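Separin (Saccharomyces cerevisiae, PDB 5U1T) cleaves the SCC1 subunit of cohesin as a caspase-like cysteine protease at the onset of anaphase, allowing sister chromatids to separate. Local coordinates at residues I1016-L1026 against I1042-L1053; S1561-R1572 against P1585-K1593. All coordinates share one frame; numbering follows the deposited sequence.

Contact 1. Residues I1016-L1026 against I1042-L1053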
loop_
_atom_site.group_PDB
_atom_site.type_symbol
_atom_site.label_atom_id
_atom_site.label_comp_id
_atom_site.label_asym_id
_atom_site.label_seq_id
_atom_site.Cartn_x
_atom_site.Cartn_y
_atom_site.Cartn_z
ATOM N N ILE A 1016 16.678 -49.402 -15.244
ATOM C CA ILE A 1016 17.552 -48.576 -16.068
ATOM C C ILE A 1016 16.696 -47.541 -16.803
ATOM O O ILE A 1016 17.098 -46.384 -16.970
ATOM C CB ILE A 1016 18.371 -49.430 -17.056
ATOM C CG1 ILE A 1016 19.300 -50.344 -16.266
ATOM C CG2 ILE A 1016 19.166 -48.568 -18.034
ATOM C CD1 ILE A 1016 20.038 -51.342 -17.094
ATOM N N SER A 1017 15.495 -47.942 -17.196
ATOM C CA SER A 1017 14.602 -47.010 -17.871
ATOM C C SER A 1017 14.149 -45.858 -16.967
ATOM O O SER A 1017 14.268 -44.705 -17.350
ATOM C CB SER A 1017 13.386 -47.736 -18.416
ATOM O OG SER A 1017 12.653 -46.872 -19.266
ATOM N N LYS A 1018 13.654 -46.166 -15.772
ATOM C CA LYS A 1018 13.188 -45.137 -14.856
ATOM C C LYS A 1018 14.318 -44.203 -14.442
ATOM O O LYS A 1018 14.097 -43.013 -14.162
ATOM C CB LYS A 1018 12.538 -45.771 -13.623
ATOM C CG LYS A 1018 11.178 -46.382 -13.941
ATOM C CD LYS A 1018 10.672 -47.356 -12.876
ATOM C CE LYS A 1018 9.403 -48.066 -13.351
ATOM N NZ LYS A 1018 8.256 -47.123 -13.452
ATOM N N LEU A 1019 15.534 -44.730 -14.412
ATOM C CA LEU A 1019 16.675 -43.931 -14.027
ATOM C C LEU A 1019 17.111 -42.998 -15.152
ATOM O O LEU A 1019 17.436 -41.846 -14.892
ATOM C CB LEU A 1019 17.823 -44.838 -13.593
ATOM C CG LEU A 1019 17.663 -45.339 -12.161
ATOM C CD1 LEU A 1019 18.528 -46.560 -11.921
ATOM C CD2 LEU A 1019 18.017 -44.220 -11.207
ATOM N N LYS A 1020 17.130 -43.486 -16.392
ATOM C CA LYS A 1020 17.483 -42.640 -17.534
ATOM C C LYS A 1020 16.439 -41.527 -17.716
ATOM O O LYS A 1020 16.724 -40.443 -18.233
ATOM C CB LYS A 1020 17.615 -43.479 -18.808
ATOM C CG LYS A 1020 18.844 -44.393 -18.833
ATOM C CD LYS A 1020 18.757 -45.479 -19.925
ATOM C CE LYS A 1020 19.580 -45.139 -21.179
ATOM N NZ LYS A 1020 19.996 -46.354 -21.963
ATOM N N GLN A 1021 15.231 -41.818 -17.258
ATOM C CA GLN A 1021 14.124 -40.895 -17.302
ATOM C C GLN A 1021 14.364 -39.782 -16.296
ATOM O O GLN A 1021 14.192 -38.596 -16.591
ATOM C CB GLN A 1021 12.825 -41.641 -16.999
ATOM C CG GLN A 1021 11.540 -40.920 -17.371
ATOM C CD GLN A 1021 10.323 -41.572 -16.720
ATOM O OE1 GLN A 1021 10.443 -42.261 -15.693
ATOM N NE2 GLN A 1021 9.150 -41.360 -17.308
ATOM N N MET A 1022 14.767 -40.187 -15.099
ATOM C CA MET A 1022 15.147 -39.269 -14.049
ATOM C C MET A 1022 16.371 -38.428 -14.457
ATOM O O MET A 1022 16.428 -37.239 -14.169
ATOM C CB MET A 1022 15.420 -40.049 -12.763
ATOM C CG MET A 1022 15.577 -39.201 -11.510
ATOM S SD MET A 1022 14.035 -38.420 -10.951
ATOM C CE MET A 1022 14.706 -37.173 -9.868
ATOM N N LYS A 1023 17.340 -39.039 -15.128
ATOM C CA LYS A 1023 18.525 -38.322 -15.585
ATOM C C LYS A 1023 18.121 -37.186 -16.521
ATOM O O LYS A 1023 18.645 -36.080 -16.414
ATOM C CB LYS A 1023 19.513 -39.275 -16.297
ATOM C CG LYS A 1023 20.814 -38.599 -16.780
ATOM C CD LYS A 1023 21.724 -39.494 -17.627
ATOM C CE LYS A 1023 21.755 -39.078 -19.123
ATOM N NZ LYS A 1023 20.433 -39.210 -19.914
ATOM N N GLU A 1024 17.180 -37.461 -17.423
ATOM C CA GLU A 1024 16.794 -36.507 -18.460
ATOM C C GLU A 1024 15.810 -35.442 -17.975
ATOM O O GLU A 1024 15.827 -34.303 -18.447
ATOM C CB GLU A 1024 16.213 -37.257 -19.649
ATOM C CG GLU A 1024 17.279 -38.037 -20.378
ATOM C CD GLU A 1024 16.731 -39.219 -21.157
ATOM O OE1 GLU A 1024 15.491 -39.409 -21.123
ATOM O OE2 GLU A 1024 17.532 -39.951 -21.799
ATOM N N LEU A 1025 14.946 -35.813 -17.040
ATOM C CA LEU A 1025 14.046 -34.852 -16.434
ATOM C C LEU A 1025 14.855 -33.842 -15.628
ATOM O O LEU A 1025 14.519 -32.656 -15.598
ATOM C CB LEU A 1025 13.014 -35.553 -15.551
ATOM C CG LEU A 1025 12.036 -34.612 -14.854
ATOM C CD1 LEU A 1025 11.267 -33.785 -15.875
ATOM C CD2 LEU A 1025 11.102 -35.392 -13.960
ATOM N N LEU A 1026 15.921 -34.313 -14.981
ATOM C CA LEU A 1026 16.784 -33.426 -14.208
ATOM C C LEU A 1026 17.537 -32.508 -15.156
ATOM O O LEU A 1026 17.863 -31.374 -14.814
ATOM C CB LEU A 1026 17.764 -34.214 -13.333
ATOM C CG LEU A 1026 17.235 -34.797 -12.025
ATOM C CD1 LEU A 1026 18.193 -35.837 -11.489
ATOM C CD2 LEU A 1026 17.026 -33.700 -11.004
ATOM N N ILE A 1042 19.014 -30.531 -6.381
ATOM C CA ILE A 1042 18.945 -31.002 -7.739
ATOM C C ILE A 1042 20.300 -31.523 -8.175
ATOM O O ILE A 1042 20.394 -32.430 -8.956
ATOM C CB ILE A 1042 18.482 -29.889 -8.676
ATOM C CG1 ILE A 1042 17.016 -29.616 -8.453
ATOM C CG2 ILE A 1042 18.645 -30.287 -10.122
ATOM C CD1 ILE A 1042 16.170 -30.826 -8.680
ATOM N N SER A 1043 21.356 -30.944 -7.649
ATOM C CA SER A 1043 22.676 -31.378 -7.995
ATOM C C SER A 1043 22.959 -32.718 -7.394
ATOM O O SER A 1043 23.515 -33.566 -8.032
ATOM C CB SER A 1043 23.701 -30.370 -7.523
ATOM O OG SER A 1043 24.021 -30.566 -6.173
ATOM N N SER A 1044 22.565 -32.907 -6.155
ATOM C CA SER A 1044 22.828 -34.155 -5.475
ATOM C C SER A 1044 21.984 -35.281 -6.008
ATOM O O SER A 1044 22.374 -36.418 -6.029
ATOM C CB SER A 1044 22.655 -33.991 -3.981
ATOM O OG SER A 1044 21.509 -33.249 -3.700
ATOM N N LEU A 1045 20.792 -34.938 -6.401
ATOM C CA LEU A 1045 19.861 -35.875 -7.021
ATOM C C LEU A 1045 20.388 -36.284 -8.379
ATOM O O LEU A 1045 20.140 -37.370 -8.868
ATOM C CB LEU A 1045 18.485 -35.216 -7.173
ATOM C CG LEU A 1045 17.171 -35.933 -6.911
ATOM C CD1 LEU A 1045 17.121 -36.486 -5.496
ATOM C CD2 LEU A 1045 16.026 -34.962 -7.142
ATOM N N SER A 1046 21.118 -35.373 -8.991
ATOM C CA SER A 1046 21.630 -35.571 -10.322
ATOM C C SER A 1046 22.858 -36.490 -10.304
ATOM O O SER A 1046 23.050 -37.337 -11.186
ATOM C CB SER A 1046 21.958 -34.216 -10.939
ATOM O OG SER A 1046 22.806 -34.352 -12.053
ATOM N N SER A 1047 23.685 -36.328 -9.283
ATOM C CA SER A 1047 24.860 -37.153 -9.173
ATOM C C SER A 1047 24.510 -38.524 -8.574
ATOM O O SER A 1047 25.152 -39.515 -8.893
ATOM C CB SER A 1047 25.926 -36.458 -8.337
ATOM O OG SER A 1047 25.615 -36.604 -6.973
ATOM N N LEU A 1048 23.498 -38.590 -7.716
ATOM C CA LEU A 1048 23.058 -39.885 -7.220
ATOM C C LEU A 1048 22.468 -40.726 -8.349
ATOM O O LEU A 1048 22.739 -41.918 -8.444
ATOM C CB LEU A 1048 22.038 -39.738 -6.098
ATOM C CG LEU A 1048 21.366 -41.043 -5.664
ATOM C CD1 LEU A 1048 22.383 -42.047 -5.156
ATOM C CD2 LEU A 1048 20.335 -40.786 -4.609
ATOM N N THR A 1049 21.673 -40.109 -9.214
ATOM C CA THR A 1049 21.095 -40.831 -10.333
ATOM C C THR A 1049 22.187 -41.352 -11.272
ATOM O O THR A 1049 22.115 -42.477 -11.761
ATOM C CB THR A 1049 20.087 -39.947 -11.104
ATOM O OG1 THR A 1049 19.066 -39.523 -10.200
ATOM C CG2 THR A 1049 19.440 -40.710 -12.273
ATOM N N LEU A 1050 23.208 -40.538 -11.505
ATOM C CA LEU A 1050 24.323 -40.937 -12.357
ATOM C C LEU A 1050 25.083 -42.099 -11.726
ATOM O O LEU A 1050 25.466 -43.056 -12.398
ATOM C CB LEU A 1050 25.264 -39.765 -12.594
ATOM C CG LEU A 1050 26.337 -40.125 -13.610
ATOM C CD1 LEU A 1050 25.696 -40.454 -14.944
ATOM C CD2 LEU A 1050 27.385 -39.030 -13.739
ATOM N N THR A 1051 25.283 -42.005 -10.420
ATOM C CA THR A 1051 25.994 -43.022 -9.677
ATOM C C THR A 1051 25.253 -44.355 -9.713
ATOM O O THR A 1051 25.856 -45.377 -10.029
ATOM C CB THR A 1051 26.220 -42.573 -8.236
ATOM O OG1 THR A 1051 26.977 -41.360 -8.245
ATOM C CG2 THR A 1051 26.975 -43.621 -7.455
ATOM N N ILE A 1052 23.956 -44.358 -9.407
ATOM C CA ILE A 1052 23.186 -45.600 -9.517
ATOM C C ILE A 1052 23.247 -46.153 -10.928
ATOM O O ILE A 1052 23.513 -47.331 -11.124
ATOM C CB ILE A 1052 21.717 -45.441 -9.170
ATOM C CG1 ILE A 1052 21.534 -44.679 -7.856
ATOM C CG2 ILE A 1052 21.066 -46.804 -9.117
ATOM C CD1 ILE A 1052 22.098 -45.371 -6.688
ATOM N N LEU A 1053 23.012 -45.298 -11.909
ATOM C CA LEU A 1053 23.012 -45.740 -13.297
ATOM C C LEU A 1053 24.310 -46.426 -13.724
ATOM O O LEU A 1053 24.275 -47.466 -14.381
ATOM C CB LEU A 1053 22.730 -44.560 -14.221
ATOM C CG LEU A 1053 21.340 -44.622 -14.823
ATOM C CD1 LEU A 1053 21.001 -43.293 -15.461
ATOM C CD2 LEU A 1053 21.277 -45.724 -15.842
#

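Contact 2. Residues S1561-R1572 against P1585-K1593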
loop_
_atom_site.group_PDB
_atom_site.type_symbol
_atom_site.label_atom_id
_atom_site.label_comp_id
_atom_site.label_asym_id
_atom_site.label_seq_id
_atom_site.Cartn_x
_atom_site.Cartn_y
_atom_site.Cartn_z
ATOM N N SER A 1561 62.518 -23.172 5.367
ATOM C CA SER A 1561 61.343 -23.026 6.225
ATOM C C SER A 1561 60.182 -23.878 5.737
ATOM O O SER A 1561 60.200 -24.384 4.614
ATOM C CB SER A 1561 60.917 -21.565 6.304
ATOM O OG SER A 1561 61.990 -20.803 6.817
ATOM N N LEU A 1562 59.180 -24.037 6.596
ATOM C CA LEU A 1562 57.972 -24.778 6.233
ATOM C C LEU A 1562 56.916 -23.860 5.614
ATOM O O LEU A 1562 56.833 -22.668 5.925
ATOM C CB LEU A 1562 57.378 -25.498 7.456
ATOM C CG LEU A 1562 58.225 -26.559 8.166
ATOM C CD1 LEU A 1562 57.517 -27.173 9.367
ATOM C CD2 LEU A 1562 58.611 -27.633 7.187
ATOM N N SER A 1563 56.115 -24.442 4.727
ATOM C CA SER A 1563 54.895 -23.820 4.224
ATOM C C SER A 1563 53.883 -23.625 5.352
ATOM O O SER A 1563 53.967 -24.294 6.374
ATOM C CB SER A 1563 54.284 -24.680 3.119
ATOM O OG SER A 1563 53.754 -25.891 3.647
ATOM N N VAL A 1564 52.910 -22.736 5.158
ATOM C CA VAL A 1564 51.897 -22.477 6.182
ATOM C C VAL A 1564 51.152 -23.773 6.500
ATOM O O VAL A 1564 50.680 -23.970 7.617
ATOM C CB VAL A 1564 50.885 -21.356 5.744
ATOM C CG1 VAL A 1564 49.818 -21.898 4.787
ATOM C CG2 VAL A 1564 50.221 -20.717 6.954
ATOM N N SER A 1565 51.078 -24.669 5.522
ATOM C CA SER A 1565 50.367 -25.923 5.689
ATOM C C SER A 1565 51.101 -26.888 6.605
ATOM O O SER A 1565 50.601 -27.235 7.679
ATOM C CB SER A 1565 50.134 -26.574 4.332
ATOM O OG SER A 1565 49.168 -25.845 3.602
ATOM N N TYR A 1566 52.278 -27.333 6.172
ATOM C CA TYR A 1566 53.096 -28.212 6.998
ATOM C C TYR A 1566 53.357 -27.564 8.359
ATOM O O TYR A 1566 53.332 -28.247 9.388
ATOM C CB TYR A 1566 54.432 -28.558 6.310
ATOM C CG TYR A 1566 54.342 -29.474 5.090
ATOM C CD1 TYR A 1566 53.946 -30.808 5.208
ATOM C CD2 TYR A 1566 54.670 -29.007 3.827
ATOM C CE1 TYR A 1566 53.859 -31.645 4.083
ATOM C CE2 TYR A 1566 54.592 -29.832 2.710
ATOM C CZ TYR A 1566 54.189 -31.145 2.839
ATOM O OH TYR A 1566 54.125 -31.932 1.712
ATOM N N ALA A 1567 53.580 -26.247 8.368
ATOM C CA ALA A 1567 53.896 -25.532 9.605
ATOM C C ALA A 1567 52.758 -25.630 10.604
ATOM O O ALA A 1567 52.991 -25.723 11.802
ATOM C CB ALA A 1567 54.212 -24.081 9.328
ATOM N N VAL A 1568 51.528 -25.610 10.115
ATOM C CA VAL A 1568 50.389 -25.708 11.005
ATOM C C VAL A 1568 50.244 -27.122 11.576
ATOM O O VAL A 1568 50.113 -27.289 12.787
ATOM C CB VAL A 1568 49.087 -25.290 10.291
ATOM C CG1 VAL A 1568 47.872 -25.779 11.063
ATOM C CG2 VAL A 1568 49.045 -23.776 10.129
ATOM N N SER A 1569 50.286 -28.138 10.719
ATOM C CA SER A 1569 50.072 -29.508 11.184
ATOM C C SER A 1569 51.183 -30.012 12.108
ATOM O O SER A 1569 50.958 -30.884 12.954
ATOM C CB SER A 1569 49.923 -30.459 9.997
ATOM O OG SER A 1569 51.092 -30.456 9.203
ATOM N N LYS A 1570 52.380 -29.463 11.948
ATOM C CA LYS A 1570 53.478 -29.798 12.839
ATOM C C LYS A 1570 53.345 -29.025 14.161
ATOM O O LYS A 1570 53.940 -29.405 15.157
ATOM C CB LYS A 1570 54.830 -29.513 12.162
ATOM C CG LYS A 1570 55.926 -30.582 12.394
ATOM C CD LYS A 1570 55.452 -32.013 12.055
ATOM C CE LYS A 1570 56.617 -33.023 12.000
ATOM N NZ LYS A 1570 57.592 -32.826 13.127
ATOM N N SER A 1571 52.545 -27.962 14.182
ATOM C CA SER A 1571 52.437 -27.110 15.372
ATOM C C SER A 1571 51.230 -27.396 16.263
ATOM O O SER A 1571 51.141 -26.856 17.364
ATOM C CB SER A 1571 52.388 -25.630 14.973
ATOM O OG SER A 1571 53.582 -25.222 14.334
ATOM N N ARG A 1572 50.288 -28.207 15.787
ATOM C CA ARG A 1572 49.112 -28.524 16.590
ATOM C C ARG A 1572 49.517 -29.150 17.933
ATOM O O ARG A 1572 49.016 -28.756 18.994
ATOM C CB ARG A 1572 48.160 -29.456 15.821
ATOM C CG ARG A 1572 47.626 -28.862 14.521
ATOM C CD ARG A 1572 46.464 -29.652 13.945
ATOM N NE ARG A 1572 45.384 -28.743 13.562
ATOM C CZ ARG A 1572 45.138 -28.343 12.319
ATOM N NH1 ARG A 1572 45.875 -28.791 11.310
ATOM N NH2 ARG A 1572 44.151 -27.505 12.091
ATOM N N PRO A 1585 42.708 -24.388 14.772
ATOM C CA PRO A 1585 43.184 -23.643 13.595
ATOM C C PRO A 1585 42.922 -24.327 12.261
ATOM O O PRO A 1585 42.964 -25.545 12.204
ATOM C CB PRO A 1585 44.691 -23.506 13.844
ATOM C CG PRO A 1585 44.999 -24.375 14.979
ATOM C CD PRO A 1585 43.776 -24.564 15.771
ATOM N N VAL A 1586 42.647 -23.525 11.224
ATOM C CA VAL A 1586 42.332 -23.987 9.867
ATOM C C VAL A 1586 42.803 -22.942 8.840
ATOM O O VAL A 1586 42.898 -21.771 9.171
ATOM C CB VAL A 1586 40.805 -24.263 9.714
ATOM C CG1 VAL A 1586 39.974 -23.022 10.087
ATOM C CG2 VAL A 1586 40.470 -24.773 8.322
ATOM N N ILE A 1587 43.133 -23.364 7.621
ATOM C CA ILE A 1587 43.567 -22.464 6.550
ATOM C C ILE A 1587 42.648 -22.504 5.327
ATOM O O ILE A 1587 42.265 -23.578 4.877
ATOM C CB ILE A 1587 44.968 -22.808 6.039
ATOM C CG1 ILE A 1587 45.979 -22.925 7.172
ATOM C CG2 ILE A 1587 45.432 -21.781 5.036
ATOM C CD1 ILE A 1587 47.261 -23.658 6.744
ATOM N N TYR A 1588 42.303 -21.346 4.775
ATOM C CA TYR A 1588 41.626 -21.298 3.482
ATOM C C TYR A 1588 42.519 -20.588 2.454
ATOM O O TYR A 1588 43.255 -19.660 2.810
ATOM C CB TYR A 1588 40.270 -20.594 3.593
ATOM C CG TYR A 1588 39.133 -21.452 4.120
ATOM C CD1 TYR A 1588 39.009 -21.712 5.472
ATOM C CD2 TYR A 1588 38.168 -21.972 3.264
ATOM C CE1 TYR A 1588 37.968 -22.465 5.963
ATOM C CE2 TYR A 1588 37.127 -22.732 3.746
ATOM C CZ TYR A 1588 37.035 -22.980 5.099
ATOM O OH TYR A 1588 36.008 -23.741 5.608
ATOM N N GLY A 1589 42.468 -21.028 1.194
ATOM C CA GLY A 1589 43.254 -20.415 0.137
ATOM C C GLY A 1589 44.424 -21.271 -0.316
ATOM O O GLY A 1589 44.314 -22.498 -0.392
ATOM N N LEU A 1590 45.553 -20.628 -0.610
ATOM C CA LEU A 1590 46.738 -21.327 -1.111
ATOM C C LEU A 1590 47.847 -21.458 -0.061
ATOM O O LEU A 1590 48.021 -20.583 0.777
ATOM C CB LEU A 1590 47.283 -20.601 -2.347
ATOM C CG LEU A 1590 46.250 -20.342 -3.443
ATOM C CD1 LEU A 1590 46.908 -19.790 -4.700
ATOM C CD2 LEU A 1590 45.475 -21.616 -3.736
ATOM N N PRO A 1591 48.622 -22.549 -0.110
ATOM C CA PRO A 1591 49.705 -22.631 0.871
ATOM C C PRO A 1591 50.816 -21.606 0.565
ATOM O O PRO A 1591 51.179 -21.374 -0.596
ATOM C CB PRO A 1591 50.194 -24.069 0.725
ATOM C CG PRO A 1591 49.881 -24.419 -0.684
ATOM C CD PRO A 1591 48.611 -23.705 -1.022
ATOM N N ILE A 1592 51.329 -20.959 1.605
ATOM C CA ILE A 1592 52.379 -19.979 1.406
ATOM C C ILE A 1592 53.650 -20.418 2.121
ATOM O O ILE A 1592 53.594 -21.177 3.091
ATOM C CB ILE A 1592 51.953 -18.576 1.901
ATOM C CG1 ILE A 1592 51.948 -18.515 3.433
ATOM C CG2 ILE A 1592 50.594 -18.214 1.334
ATOM C CD1 ILE A 1592 51.899 -17.118 4.001
ATOM N N LYS A 1593 54.793 -19.959 1.621
ATOM C CA LYS A 1593 56.067 -20.112 2.321
ATOM C C LYS A 1593 56.769 -18.756 2.343
ATOM O O LYS A 1593 56.675 -17.977 1.393
ATOM C CB LYS A 1593 56.940 -21.184 1.659
ATOM C CG LYS A 1593 58.163 -21.559 2.477
ATOM C CD LYS A 1593 58.800 -22.848 1.999
ATOM C CE LYS A 1593 59.536 -22.677 0.685
ATOM N NZ LYS A 1593 59.981 -24.014 0.166
#

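Contact 1. Residues I1016-L1026 against I1042-L1053
Leu1019 and Leu1053 meet near one end of a helical hairpin, whose two arms run roughly antiparallel, with 149° between their directions and the segment axes 9.5 Å apart at closest. Leu1019 shows how a single leucine can serve three neighbours. Its CB lies 3.7 Å from CG of Leu1053. Further out, CG stands anti to the carbonyl carbon (chi1 -80°), and from it the two methyls spread to different residues of the opposing helix. The leucine crosses the Ile1052 side chain at about a right angle, with its CD1 3.8 Å from Ile1052 CG2, and slides past Thr1049 in the opposite direction, with its CD2 3.9 Å from Thr1049 CG2.

Thr1049 is itself a knob, set among Leu1019, Met1022, Lys1023 and Leu1026. Its chi1 of -58° places OG1 beside its own backbone N and points CG2 across the interface. OG1 is occupied within its own helix, bonding to Leu1045 O at 2.8 Å, an oxygen that also accepts from Thr1049 N. Replacing Thr1049 by an alanine would probably open a gap beside Leu1019 CD2 and deprive Leu1045 O of its second donor.

Toward the other end, Leu1026 fills the hole formed by Ile1042, Leu1045, Ser1046 and Thr1049; its CD2 approaches Ile1042 CD1 at 3.8 Å. Met1022, bent at chi2, brings CE to 3.7 Å from Leu1045 CD2. Ser1046 turns its hydroxyl to Asn1069 on helix 1062-1072, while Ile1052 also touches Leu960 of strand 960-962.

No hydrogen bond or salt bridge joins the two segments. Cohesion therefore comes from mainly apolar side-chain surfaces fitted knobs-into-holes, and the one hydroxyl at the centre is satisfied inside its own helix.

Contact 2. Residues S1561-R1572 against P1585-K1593
Val1564 N donates to Ile1592 O at 2.7 Å (N-H...O angle 151°), tying the first turn of helix 1564-1571 to the strand at 1592-1593. A first-turn amide has no earlier helical carbonyl to bond, and here a strand oxygen supplies the acceptor. A second polar element caps the same helix end: Ser1563 is the N-cap, and its chi1 of 70° swings OG back to accept from Tyr1566 N at 3.3 Å. A CA-H...O contact from Ser1563 CA to Ile1592 O adds to the seam.

Apolar packing centres on Ile1587. Its CD1 meets Val1564 CG1 tip to tip at 3.7 Å. The isoleucine side chain also slides past Val1568 in the opposite direction, with Val1568 CG2 3.8 Å from Ile1587 CD1. Val1564 CB rests 3.8 Å from Ile1592 CG1.

Mixed contacts fill the flanks. Ser1565 OG lies against Pro1591 CB while making a weak hydrogen bond to Ile1382 O, and the aliphatic part of Lys1593 runs beside the carbonyls of Ser1561 and Leu1562.

The helix runs nearly antiparallel to strand 1585-1589, and the side chain of Pro1585 lies about 11 Å from that of Cys1497, the probable catalytic cysteine. That strand ends a six-stranded sheet whose order 2-1-3-4-5-6 and antiparallel last strand, flanked by helices, are consistent with the caspase-like fold of clan CD.

Contact 1 closes before contact 2 opens, so the two stand in series along the chain. Their centres are 40 Å apart and their nearest atoms about 18 Å, without touching. What relates them is the mixed seven-stranded sheet. Contact 1, built from helices 1012-1028 and 1036-1054, packs on its edge strand 960-962. Contact 2 lies against strand 1382-1385, whose Arg1384 makes backbone hydrogen bonds with Ile1587 and Gly1589 of strand 1585-1589. That strand thus bonds the seven-stranded sheet to the six-stranded one, which probably carries the catalytic cysteine, and contact 2 sits where the two sheets meet: an example of distant local packings linked through shared sheet architecture.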